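Local structure of phosphohistidine phosphatase SixA (Escherichia coli, 1UJC) at residues A15-D18 against S19-P22; L49-F53 against L54-Q58; W148-S151 against P152-K156. The protein removes the phosphoryl group from phosphohistidine, acting on the HPt domain of the ArcB sensor in the multistep His-Asp phosphorelay. All coordinates share one frame; numbering follows the deposited sequence.

Contacts 1 and 2 adjoin each other at the tungstate pocket, with centres 12 Å apart, whereas contact 3 lies across the molecule, its centre 27 Å from contact 1 and 21 Å from contact 2. The first two are joined by a salt bridge from Arg55 NH2 to Asp18 OD2, 2.9 Å long, and by Ser19 CB resting on Phe53 CD1 at 3.6 Å. Contact 2 supplies Arg55 to the tungstate, and the side chain of Arg21 in contact 1 comes within about 4 Å of the same ion. Contact 3 belongs to the same sheet as contact 2, but its Pro152 side chain stays about 12 Å from the tungstate.

Contact 1 (A15-D18 against S19-P22); sequences AASD and SVRP
Arg21 NH1 reaches Asp18 OD1 in a 2.8 Å salt bridge between residues three apart in the chain. The carboxylate oxygen sits at the edge of the guanidinium, near its plane, and is met on its syn side, although the two flat groups are turned 46° from each other. Two torsions bring the charges together: Asp18 holds CG opposite its backbone nitrogen (chi1 -175°), and the Arg21 chain bends at chi3 (51°), which folds the guanidinium back over the turn. A short acid and a long, flexible base suit these places, since the arginine can span the turn while the aspartate stays close to it. Asp18 OD2 is salt-bridged to Arg55, so the carboxylate joins two arginines.

The backbone of the same residues closes a type I beta turn, with Arg21 N giving a nearly straight bond of 3.0 Å to Asp18 O. One residue earlier, Val20 N makes a weak bond to Ser17 O at 3.3 Å. The same carbonyl oxygen, Ser17 O, meets a methyl of the valine, Val20 CG2, at 3.1 Å, so this corner is tight. At the entrance, Ala15 turns its single methyl toward the arginine, Ala15 CB lying 3.6 Å from Arg21 CA; the small side chain lets the two parts of the loop come this close.

The whole turn lies at the surface in the loop between strand 2-7 and helix 25-40. Arg21 NE bonds to Ala12 O within that loop, while Val20, Arg21 and Pro22 rest on Leu54, Arg55 and Gln58 at the start of helix 54-66.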
loop_
_atom_site.group_PDB
_atom_site.type_symbol
_atom_site.label_atom_id
_atom_site.label_comp_id
_atom_site.label_asym_id
_atom_site.label_seq_id
_atom_site.Cartn_x
_atom_site.Cartn_y
_atom_site.Cartn_z
ATOM N N ALA A 15 -3.254 -20.384 -9.671
ATOM C CA ALA A 15 -2.531 -19.829 -10.805
ATOM C C ALA A 15 -1.314 -20.724 -11.020
ATOM O O ALA A 15 -1.029 -21.595 -10.197
ATOM C CB ALA A 15 -2.092 -18.396 -10.509
ATOM N N ALA A 16 -0.602 -20.520 -12.123
ATOM C CA ALA A 16 0.584 -21.316 -12.409
ATOM C C ALA A 16 1.509 -21.329 -11.190
ATOM O O ALA A 16 2.170 -22.330 -10.913
ATOM C CB ALA A 16 1.310 -20.748 -13.622
ATOM N N SER A 17 1.546 -20.209 -10.468
ATOM C CA SER A 17 2.368 -20.066 -9.259
ATOM C C SER A 17 1.861 -18.847 -8.484
ATOM O O SER A 17 1.087 -18.055 -9.015
ATOM C CB SER A 17 3.848 -19.880 -9.619
ATOM O OG SER A 17 4.080 -18.621 -10.223
ATOM N N ASP A 18 2.298 -18.685 -7.240
ATOM C CA ASP A 18 1.829 -17.565 -6.421
ATOM C C ASP A 18 2.065 -16.158 -6.975
ATOM O O ASP A 18 1.132 -15.368 -7.078
ATOM C CB ASP A 18 2.430 -17.627 -5.012
ATOM C CG ASP A 18 1.869 -16.541 -4.097
ATOM O OD1 ASP A 18 0.717 -16.687 -3.632
ATOM O OD2 ASP A 18 2.571 -15.535 -3.859
ATOM N N SER A 19 3.307 -15.845 -7.325
ATOM C CA SER A 19 3.634 -14.510 -7.820
ATOM C C SER A 19 2.762 -14.043 -8.981
ATOM O O SER A 19 2.596 -12.840 -9.190
ATOM C CB SER A 19 5.106 -14.438 -8.242
ATOM O OG SER A 19 5.316 -15.066 -9.496
ATOM N N VAL A 20 2.199 -14.983 -9.731
ATOM C CA VAL A 20 1.384 -14.617 -10.884
ATOM C C VAL A 20 -0.134 -14.706 -10.718
ATOM O O VAL A 20 -0.872 -14.578 -11.695
ATOM C CB VAL A 20 1.813 -15.434 -12.122
ATOM C CG1 VAL A 20 3.219 -15.036 -12.532
ATOM C CG2 VAL A 20 1.769 -16.918 -11.809
ATOM N N ARG A 21 -0.600 -14.909 -9.487
ATOM C CA ARG A 21 -2.040 -14.993 -9.228
ATOM C C ARG A 21 -2.665 -13.645 -9.558
ATOM O O ARG A 21 -2.248 -12.617 -9.032
ATOM C CB ARG A 21 -2.309 -15.310 -7.755
ATOM C CG ARG A 21 -1.839 -16.676 -7.289
ATOM C CD ARG A 21 -1.724 -16.702 -5.770
ATOM N NE ARG A 21 -2.939 -16.221 -5.120
ATOM C CZ ARG A 21 -2.968 -15.673 -3.910
ATOM N NH1 ARG A 21 -1.843 -15.536 -3.220
ATOM N NH2 ARG A 21 -4.119 -15.259 -3.391
ATOM N N PRO A 22 -3.673 -13.628 -10.442
ATOM C CA PRO A 22 -4.323 -12.367 -10.807
ATOM C C PRO A 22 -5.363 -11.924 -9.778
ATOM O O PRO A 22 -5.713 -12.670 -8.861
ATOM C CB PRO A 22 -4.957 -12.694 -12.153
ATOM C CG PRO A 22 -5.402 -14.113 -11.942
ATOM C CD PRO A 22 -4.197 -14.744 -11.254
HETATM O O HOH W 1 0.140 -12.309 -7.706
#

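Contact 2 (L49-F53 against L54-Q58); sequences LVSPF and LRAEQ. With WO4 (tungstate(VI)ion), chain C.
Ser51 and Ala56 meet methylene to methyl, Ser51 CB to Ala56 CB at 3.5 Å, tighter than usual carbon contact. Val50 CG2 lies 3.7 Å from Ala56 CB, so alanine suits this buried place where the helix leans on the strand end. Ser51 OG accepts from Phe53 N in an ST turn and also bonds His108 NE2. Two N-H groups of the first helical turn converge on O of the N-cap residue Phe53: Ala56 N at 2.8 Å and Glu57 N at 3.2 Å.

The solvent side is looser, with Leu54 exposed and Pro52 and Glu57 partly so. Glu57 CG lies 3.4 Å from Ser51 O, while Glu57 OE2 and Pro52 O, two acceptors, lie side by side without a hydrogen bond.

Arg55, by contrast, is buried. It runs alongside Phe53, planes 42° apart. At its guanidinium edge, in plane, tungstate O2 takes bonds from Arg55 NE (2.6 Å) and Arg55 NH2 (2.9 Å). With an alanine here, tungstate O2 would probably lose these two donors and Asp18 one of its two arginine partners.

The contact opens the beta-alpha-beta unit 47-50, 54-66, 74-75; its pocket of arginines and histidines is consistent with the phosphate site of the histidine phosphatase superfamily.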
loop_
_atom_site.group_PDB
_atom_site.type_symbol
_atom_site.label_atom_id
_atom_site.label_comp_id
_atom_site.label_asym_id
_atom_site.label_seq_id
_atom_site.Cartn_x
_atom_site.Cartn_y
_atom_site.Cartn_z
ATOM N N LEU A 49 4.972 2.983 -4.726
ATOM C CA LEU A 49 5.880 1.857 -4.544
ATOM C C LEU A 49 5.001 0.613 -4.569
ATOM O O LEU A 49 4.011 0.537 -3.841
ATOM C CB LEU A 49 6.600 1.969 -3.198
ATOM C CG LEU A 49 7.270 3.315 -2.907
ATOM C CD1 LEU A 49 7.901 3.292 -1.518
ATOM C CD2 LEU A 49 8.325 3.602 -3.965
ATOM N N VAL A 50 5.351 -0.358 -5.402
ATOM C CA VAL A 50 4.539 -1.564 -5.515
ATOM C C VAL A 50 5.341 -2.862 -5.552
ATOM O O VAL A 50 6.481 -2.890 -6.008
ATOM C CB VAL A 50 3.655 -1.493 -6.788
ATOM C CG1 VAL A 50 4.538 -1.436 -8.030
ATOM C CG2 VAL A 50 2.705 -2.686 -6.845
ATOM N N SER A 51 4.728 -3.932 -5.055
ATOM C CA SER A 51 5.339 -5.251 -5.055
ATOM C C SER A 51 5.409 -5.748 -6.495
ATOM O O SER A 51 4.570 -5.395 -7.319
ATOM C CB SER A 51 4.496 -6.220 -4.230
ATOM O OG SER A 51 4.817 -7.560 -4.550
ATOM N N PRO A 52 6.418 -6.574 -6.814
ATOM C CA PRO A 52 6.617 -7.137 -8.156
ATOM C C PRO A 52 5.562 -8.183 -8.522
ATOM O O PRO A 52 5.430 -8.557 -9.684
ATOM C CB PRO A 52 8.010 -7.763 -8.068
ATOM C CG PRO A 52 8.681 -6.977 -6.986
ATOM C CD PRO A 52 7.584 -6.851 -5.961
ATOM N N PHE A 53 4.821 -8.661 -7.524
ATOM C CA PHE A 53 3.797 -9.676 -7.763
ATOM C C PHE A 53 2.570 -9.128 -8.482
ATOM O O PHE A 53 2.064 -8.049 -8.155
ATOM C CB PHE A 53 3.382 -10.335 -6.444
ATOM C CG PHE A 53 4.439 -11.235 -5.851
ATOM C CD1 PHE A 53 5.675 -11.399 -6.478
ATOM C CD2 PHE A 53 4.202 -11.911 -4.661
ATOM C CE1 PHE A 53 6.657 -12.221 -5.923
ATOM C CE2 PHE A 53 5.176 -12.735 -4.101
ATOM C CZ PHE A 53 6.403 -12.890 -4.730
ATOM N N LEU A 54 2.093 -9.897 -9.455
ATOM C CA LEU A 54 0.950 -9.511 -10.272
ATOM C C LEU A 54 -0.256 -8.953 -9.526
ATOM O O LEU A 54 -0.854 -7.975 -9.974
ATOM C CB LEU A 54 0.511 -10.686 -11.161
ATOM C CG LEU A 54 1.465 -11.044 -12.311
ATOM C CD1 LEU A 54 0.826 -12.073 -13.225
ATOM C CD2 LEU A 54 1.792 -9.797 -13.101
ATOM N N ARG A 55 -0.619 -9.551 -8.396
ATOM C CA ARG A 55 -1.774 -9.052 -7.657
ATOM C C ARG A 55 -1.565 -7.635 -7.128
ATOM O O ARG A 55 -2.517 -6.861 -7.021
ATOM C CB ARG A 55 -2.154 -10.014 -6.522
ATOM C CG ARG A 55 -1.041 -10.423 -5.575
ATOM C CD ARG A 55 -1.546 -11.562 -4.700
ATOM N NE ARG A 55 -0.609 -12.018 -3.673
ATOM C CZ ARG A 55 0.430 -12.826 -3.882
ATOM N NH1 ARG A 55 0.702 -13.286 -5.097
ATOM N NH2 ARG A 55 1.184 -13.203 -2.857
ATOM N N ALA A 56 -0.323 -7.284 -6.816
ATOM C CA ALA A 56 -0.032 -5.944 -6.320
ATOM C C ALA A 56 -0.110 -4.946 -7.480
ATOM O O ALA A 56 -0.793 -3.925 -7.397
ATOM C CB ALA A 56 1.354 -5.907 -5.678
ATOM N N GLU A 57 0.581 -5.263 -8.570
ATOM C CA GLU A 57 0.592 -4.402 -9.742
ATOM C C GLU A 57 -0.816 -4.187 -10.308
ATOM O O GLU A 57 -1.156 -3.083 -10.725
ATOM C CB GLU A 57 1.519 -5.001 -10.812
ATOM C CG GLU A 57 2.942 -5.233 -10.315
ATOM C CD GLU A 57 3.841 -5.907 -11.342
ATOM O OE1 GLU A 57 3.346 -6.776 -12.093
ATOM O OE2 GLU A 57 5.048 -5.583 -11.381
ATOM N N GLN A 58 -1.637 -5.233 -10.313
ATOM C CA GLN A 58 -2.989 -5.113 -10.839
ATOM C C GLN A 58 -3.833 -4.231 -9.922
ATOM O O GLN A 58 -4.679 -3.471 -10.386
ATOM C CB GLN A 58 -3.640 -6.485 -10.973
ATOM C CG GLN A 58 -4.748 -6.503 -12.006
ATOM C CD GLN A 58 -5.478 -7.825 -12.066
ATOM O OE1 GLN A 58 -4.930 -8.869 -11.715
ATOM N NE2 GLN A 58 -6.719 -7.789 -12.532
HETATM W W WO4 C . -1.731 -11.785 0.171
HETATM O O1 WO4 C . -1.782 -10.349 1.138
HETATM O O2 WO4 C . -0.538 -11.614 -1.076
HETATM O O3 WO4 C . -3.301 -12.197 -0.423
HETATM O O4 WO4 C . -1.217 -13.101 1.170
#

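Contact 3 (W148-S151 against P152-K156); sequences WQMS and PCNLK
Met150 and Ser151 carry the contact with residues Pro152-Lys156, at the end of strand 144-150, which is paired with strand 133-138. Trp148 stands its indole at about a right angle to the ring of Trp37 on helix 25-40. Next comes Gln149, whose carbonyl approaches the following segment through water: water 2 lies 2.6 Å from Gln149 O and 2.7 Å from Asn154 OD1, between two acceptors that could not bond directly to each other.

Met150 supplies the main side-chain contact. Its CG is opposite the backbone nitrogen, and bends at chi2 (64°) and chi3 (66°) curl the thioether back, so that Met150 SD comes to 3.2 Å from Leu155 CD2, shorter than a normal contact and of doubtful exact length. The same sulfur, Met150 SD, is 3.4 Å from Asn154 OD1, and the methionine crosses both side chains at about a right angle. A flexible, unbranched methionine suits this spot, because it can curl back toward Leu155 while leucine and methionine together cover the Trp37 side.

At Ser151 the chain leaves the strand. Ser151 O takes a weak bond from Asn154 N (2.9 Å, with an N-H...O angle of 125°), while Ser151 N is buried without a partner in the model. Proline suits the place that follows, since its restricted phi matches the turn and its missing N-H is not needed there. Lys156 N bonds to Pro152 O at 2.7 Å.

Ser151 to Asn154 thus form a type I beta turn with proline at its second position, which ends the edge strand 144-150 of the mixed sheet and lays Leu155, among the last modelled residues, against Met34 and Trp37 of helix 25-40.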
loop_
_atom_site.group_PDB
_atom_site.type_symbol
_atom_site.label_atom_id
_atom_site.label_comp_id
_atom_site.label_asym_id
_atom_site.label_seq_id
_atom_site.Cartn_x
_atom_site.Cartn_y
_atom_site.Cartn_z
ATOM N N TRP A 148 -4.933 6.313 10.846
ATOM C CA TRP A 148 -6.151 5.519 10.768
ATOM C C TRP A 148 -6.017 4.364 9.789
ATOM O O TRP A 148 -4.985 4.188 9.141
ATOM C CB TRP A 148 -7.340 6.398 10.357
ATOM C CG TRP A 148 -7.036 7.363 9.237
ATOM C CD1 TRP A 148 -6.733 8.687 9.358
ATOM C CD2 TRP A 148 -6.989 7.069 7.835
ATOM N NE1 TRP A 148 -6.501 9.238 8.120
ATOM C CE2 TRP A 148 -6.650 8.265 7.168
ATOM C CE3 TRP A 148 -7.200 5.911 7.078
ATOM C CZ2 TRP A 148 -6.517 8.336 5.780
ATOM C CZ3 TRP A 148 -7.068 5.981 5.697
ATOM C CH2 TRP A 148 -6.729 7.187 5.063
ATOM N N GLN A 149 -7.080 3.578 9.692
ATOM C CA GLN A 149 -7.111 2.433 8.797
ATOM C C GLN A 149 -8.524 2.353 8.237
ATOM O O GLN A 149 -9.498 2.457 8.979
ATOM C CB GLN A 149 -6.790 1.167 9.582
ATOM C CG GLN A 149 -6.453 -0.031 8.745
ATOM C CD GLN A 149 -6.698 -1.308 9.512
ATOM O OE1 GLN A 149 -6.399 -1.401 10.712
ATOM N NE2 GLN A 149 -7.247 -2.298 8.834
ATOM N N MET A 150 -8.636 2.168 6.928
ATOM C CA MET A 150 -9.939 2.092 6.286
ATOM C C MET A 150 -10.013 0.828 5.445
ATOM O O MET A 150 -9.043 0.462 4.792
ATOM C CB MET A 150 -10.141 3.325 5.398
ATOM C CG MET A 150 -11.459 3.373 4.643
ATOM S SD MET A 150 -12.893 3.478 5.727
ATOM C CE MET A 150 -12.647 5.099 6.455
ATOM N N SER A 151 -11.158 0.156 5.459
ATOM C CA SER A 151 -11.303 -1.062 4.663
ATOM C C SER A 151 -12.585 -1.027 3.835
ATOM O O SER A 151 -13.529 -0.304 4.165
ATOM C CB SER A 151 -11.274 -2.299 5.571
ATOM O OG SER A 151 -12.288 -2.250 6.555
ATOM N N PRO A 152 -12.632 -1.803 2.737
ATOM C CA PRO A 152 -13.813 -1.839 1.874
ATOM C C PRO A 152 -15.122 -2.057 2.630
ATOM O O PRO A 152 -16.169 -1.559 2.219
ATOM C CB PRO A 152 -13.506 -2.988 0.916
ATOM C CG PRO A 152 -12.031 -2.923 0.794
ATOM C CD PRO A 152 -11.595 -2.719 2.229
ATOM N N CYS A 153 -15.069 -2.799 3.731
ATOM C CA CYS A 153 -16.283 -3.054 4.494
ATOM C C CYS A 153 -16.728 -1.839 5.301
ATOM O O CYS A 153 -17.925 -1.613 5.462
ATOM C CB CYS A 153 -16.100 -4.259 5.426
ATOM S SG CYS A 153 -15.215 -3.937 6.970
ATOM N N ASN A 154 -15.779 -1.058 5.810
ATOM C CA ASN A 154 -16.133 0.127 6.595
ATOM C C ASN A 154 -16.644 1.228 5.675
ATOM O O ASN A 154 -16.908 2.346 6.110
ATOM C CB ASN A 154 -14.935 0.660 7.382
ATOM C CG ASN A 154 -15.316 1.803 8.321
ATOM O OD1 ASN A 154 -14.488 2.642 8.662
ATOM N ND2 ASN A 154 -16.578 1.830 8.746
ATOM N N LEU A 155 -16.743 0.916 4.391
ATOM C CA LEU A 155 -17.250 1.865 3.409
ATOM C C LEU A 155 -18.517 1.226 2.859
ATOM O O LEU A 155 -19.584 1.848 2.848
ATOM C CB LEU A 155 -16.244 2.074 2.270
ATOM C CG LEU A 155 -14.851 2.627 2.590
ATOM C CD1 LEU A 155 -14.063 2.792 1.298
ATOM C CD2 LEU A 155 -14.974 3.969 3.297
ATOM N N LYS A 156 -18.378 -0.033 2.432
ATOM C CA LYS A 156 -19.461 -0.844 1.857
ATOM C C LYS A 156 -20.781 -0.852 2.621
ATOM O O LYS A 156 -21.801 -0.403 2.046
ATOM C CB LYS A 156 -19.003 -2.298 1.705
ATOM C CG LYS A 156 -18.363 -2.651 0.374
ATOM C CD LYS A 156 -18.204 -4.164 0.279
ATOM C CE LYS A 156 -17.701 -4.601 -1.092
ATOM N NZ LYS A 156 -17.611 -6.085 -1.169
HETATM O O HOH W 2 -11.943 3.119 9.300
HETATM O O HOH W 3 -12.061 0.567 9.127
#